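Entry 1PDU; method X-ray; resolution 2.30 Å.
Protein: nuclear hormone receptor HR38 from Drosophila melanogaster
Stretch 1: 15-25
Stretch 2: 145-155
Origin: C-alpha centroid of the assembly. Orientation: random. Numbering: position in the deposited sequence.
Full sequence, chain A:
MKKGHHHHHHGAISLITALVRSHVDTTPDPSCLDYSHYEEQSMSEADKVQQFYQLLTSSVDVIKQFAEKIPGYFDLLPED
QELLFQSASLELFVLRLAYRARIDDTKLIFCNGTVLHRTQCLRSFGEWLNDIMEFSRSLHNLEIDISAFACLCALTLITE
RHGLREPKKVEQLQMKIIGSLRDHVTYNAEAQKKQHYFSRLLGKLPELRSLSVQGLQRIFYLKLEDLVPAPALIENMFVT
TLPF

Stretch 1 (15-25) LITALVRSHVD
Stretch 2 (145-155) DISAFACLCAL

Two helices of the HR38 receptor cross almost at right angles and meet through apolar side chains and one aromatic pair, with no hydrogen bond between them, illustrating how a small residue at a crossing point lets backbones approach. Residues 15-25 are helical throughout; the second helix begins at Ile146 and runs on past Leu155, and its N-cap, Asp145 (chi1 p), accepts from Ala148 N through OD1 at 2.7 Å. The axes approach to 8.4 Å, with their N-to-C directions at 88° (signed, 88°).

Register is set by Val20 and Ala150, whose CA atoms lie 5.4 Å apart. Ala150 points toward the first helix, and its CB reaches backbone, 3.8 Å from both Leu19 C and Val20 N. Around this center the contacts are van der Waals, mostly carbon and sulfur: Leu19 (m, t) places CD1 3.8 Å from Ala154 CB and 4.1 Å from Cys151 SG (Cys151 m). Val20 (t) sets CG2 3.5 Å from Ser147 CA, while Ile16 (t, t) extends CD1 to 3.6 Å from Ser147 CB (Ser147 m).

Beyond the crossing, His23 (chi1 t, chi2 72°) and Phe149 (t, 66°) form an offset edge-to-face pair: Phe149 directs its edge toward the His23 face, with centroids 5.4 Å apart and planes at 78°. Ile146 (t, t) brings CD1 to the imidazole edge, 3.5 Å from His23 CD2, and within 3.8 Å of Val24 CG2 (Val24 t).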

# COMPACT_ATOMS: atom_id res chain seq x y z
N LEU A 15 17.99 -1.70 -9.95
CA LEU A 15 16.68 -1.18 -9.64
C LEU A 15 15.95 -2.06 -8.62
O LEU A 15 15.43 -1.55 -7.62
CB LEU A 15 15.85 -1.07 -10.92
CG LEU A 15 14.39 -0.64 -10.77
CD1 LEU A 15 14.29 0.65 -9.98
CD2 LEU A 15 13.79 -0.48 -12.16
N ILE A 16 15.93 -3.37 -8.84
CA ILE A 16 15.23 -4.25 -7.92
C ILE A 16 15.85 -4.25 -6.52
O ILE A 16 15.14 -4.37 -5.53
CB ILE A 16 15.13 -5.70 -8.48
CG1 ILE A 16 14.21 -6.54 -7.58
CG2 ILE A 16 16.51 -6.34 -8.60
CD1 ILE A 16 13.83 -7.89 -8.18
N THR A 17 17.17 -4.11 -6.42
CA THR A 17 17.80 -4.07 -5.10
C THR A 17 17.50 -2.71 -4.46
O THR A 17 17.38 -2.59 -3.25
CB THR A 17 19.34 -4.31 -5.18
OG1 THR A 17 19.60 -5.68 -5.53
CG2 THR A 17 20.01 -4.01 -3.84
N ALA A 18 17.37 -1.68 -5.28
CA ALA A 18 17.08 -0.36 -4.73
C ALA A 18 15.65 -0.41 -4.17
O ALA A 18 15.36 0.15 -3.10
CB ALA A 18 17.19 0.71 -5.82
N LEU A 19 14.77 -1.09 -4.90
CA LEU A 19 13.39 -1.20 -4.48
C LEU A 19 13.26 -2.02 -3.21
O LEU A 19 12.61 -1.60 -2.26
CB LEU A 19 12.53 -1.80 -5.60
CG LEU A 19 12.29 -0.92 -6.83
CD1 LEU A 19 11.27 -1.56 -7.73
CD2 LEU A 19 11.80 0.47 -6.40
N VAL A 20 13.90 -3.19 -3.18
CA VAL A 20 13.84 -4.05 -2.01
C VAL A 20 14.39 -3.36 -0.78
O VAL A 20 13.85 -3.49 0.32
CB VAL A 20 14.61 -5.37 -2.23
CG1 VAL A 20 14.61 -6.20 -0.96
CG2 VAL A 20 13.95 -6.17 -3.33
N ARG A 21 15.48 -2.61 -0.96
CA ARG A 21 16.08 -1.90 0.16
C ARG A 21 15.14 -0.81 0.65
O ARG A 21 15.04 -0.57 1.85
CB ARG A 21 17.43 -1.28 -0.23
CG ARG A 21 18.54 -2.30 -0.42
CD ARG A 21 19.88 -1.63 -0.72
NE ARG A 21 20.93 -2.63 -0.94
CZ ARG A 21 22.16 -2.33 -1.33
NH1 ARG A 21 23.06 -3.30 -1.51
NH2 ARG A 21 22.51 -1.06 -1.54
N SER A 22 14.45 -0.15 -0.27
CA SER A 22 13.51 0.90 0.11
C SER A 22 12.38 0.25 0.89
O SER A 22 11.98 0.75 1.95
CB SER A 22 12.94 1.59 -1.12
OG SER A 22 13.99 2.07 -1.95
N HIS A 23 11.86 -0.86 0.37
CA HIS A 23 10.79 -1.57 1.05
C HIS A 23 11.25 -1.87 2.48
O HIS A 23 10.59 -1.47 3.43
CB HIS A 23 10.45 -2.87 0.32
CG HIS A 23 9.53 -3.76 1.11
ND1 HIS A 23 8.19 -3.47 1.29
CD2 HIS A 23 9.77 -4.89 1.81
CE1 HIS A 23 7.65 -4.39 2.08
NE2 HIS A 23 8.58 -5.26 2.40
N VAL A 24 12.39 -2.55 2.62
CA VAL A 24 12.93 -2.92 3.93
C VAL A 24 13.12 -1.69 4.84
O VAL A 24 12.70 -1.70 6.00
CB VAL A 24 14.28 -3.70 3.80
CG1 VAL A 24 14.88 -3.99 5.17
CG2 VAL A 24 14.05 -5.00 3.05
N ASP A 25 13.75 -0.64 4.32
CA ASP A 25 13.99 0.57 5.10
C ASP A 25 12.70 1.28 5.54
O ASP A 25 12.73 2.08 6.49
CB ASP A 25 14.86 1.53 4.30
CG ASP A 25 16.23 0.94 3.97
OD1 ASP A 25 16.93 1.52 3.09
OD2 ASP A 25 16.62 -0.09 4.57
N ASP A 145 7.66 -13.19 -3.12
CA ASP A 145 8.85 -12.90 -2.32
C ASP A 145 9.03 -11.38 -2.19
O ASP A 145 8.37 -10.61 -2.90
CB ASP A 145 10.11 -13.54 -2.93
CG ASP A 145 10.33 -13.18 -4.39
OD1 ASP A 145 10.02 -12.03 -4.80
OD2 ASP A 145 10.83 -14.05 -5.14
N ILE A 146 9.90 -10.96 -1.28
CA ILE A 146 10.12 -9.55 -1.03
C ILE A 146 10.52 -8.74 -2.27
O ILE A 146 10.08 -7.61 -2.44
CB ILE A 146 11.15 -9.35 0.12
CG1 ILE A 146 10.98 -7.95 0.70
CG2 ILE A 146 12.58 -9.57 -0.38
CD1 ILE A 146 11.70 -7.75 2.02
N SER A 147 11.33 -9.33 -3.14
CA SER A 147 11.75 -8.64 -4.36
C SER A 147 10.57 -8.40 -5.31
O SER A 147 10.45 -7.34 -5.92
CB SER A 147 12.81 -9.45 -5.11
OG SER A 147 13.94 -9.71 -4.31
N ALA A 148 9.72 -9.40 -5.45
CA ALA A 148 8.58 -9.28 -6.33
C ALA A 148 7.59 -8.28 -5.73
O ALA A 148 7.00 -7.48 -6.44
CB ALA A 148 7.91 -10.64 -6.55
N PHE A 149 7.44 -8.32 -4.41
CA PHE A 149 6.51 -7.41 -3.75
C PHE A 149 6.92 -5.96 -3.90
O PHE A 149 6.08 -5.09 -4.17
CB PHE A 149 6.37 -7.73 -2.27
CG PHE A 149 5.36 -6.88 -1.58
CD1 PHE A 149 4.01 -6.97 -1.92
CD2 PHE A 149 5.75 -5.92 -0.65
CE1 PHE A 149 3.07 -6.11 -1.34
CE2 PHE A 149 4.83 -5.06 -0.07
CZ PHE A 149 3.49 -5.15 -0.41
N ALA A 150 8.21 -5.69 -3.71
CA ALA A 150 8.73 -4.34 -3.82
C ALA A 150 8.38 -3.79 -5.21
O ALA A 150 7.97 -2.62 -5.33
CB ALA A 150 10.25 -4.34 -3.60
N CYS A 151 8.52 -4.62 -6.24
CA CYS A 151 8.20 -4.21 -7.60
C CYS A 151 6.70 -3.97 -7.70
O CYS A 151 6.26 -3.01 -8.34
CB CYS A 151 8.63 -5.27 -8.61
SG CYS A 151 10.41 -5.47 -8.75
N LEU A 152 5.92 -4.84 -7.08
CA LEU A 152 4.47 -4.71 -7.10
C LEU A 152 4.05 -3.36 -6.50
O LEU A 152 3.14 -2.69 -6.99
CB LEU A 152 3.85 -5.88 -6.32
CG LEU A 152 3.88 -7.25 -7.00
CD1 LEU A 152 3.04 -8.24 -6.19
CD2 LEU A 152 3.36 -7.13 -8.42
N CYS A 153 4.75 -2.94 -5.44
CA CYS A 153 4.46 -1.66 -4.81
C CYS A 153 4.83 -0.51 -5.73
O CYS A 153 4.04 0.41 -5.93
CB CYS A 153 5.24 -1.51 -3.51
SG CYS A 153 4.64 -2.53 -2.17
N ALA A 154 6.04 -0.55 -6.28
CA ALA A 154 6.50 0.51 -7.16
C ALA A 154 5.57 0.60 -8.37
O ALA A 154 5.37 1.69 -8.92
CB ALA A 154 7.93 0.24 -7.61
N LEU A 155 5.00 -0.53 -8.77
CA LEU A 155 4.09 -0.55 -9.91
C LEU A 155 2.72 -0.01 -9.54
O LEU A 155 1.94 0.37 -10.40
CB LEU A 155 3.96 -1.96 -10.48
CG LEU A 155 5.14 -2.45 -11.33
CD1 LEU A 155 4.85 -3.88 -11.77
CD2 LEU A 155 5.34 -1.54 -12.54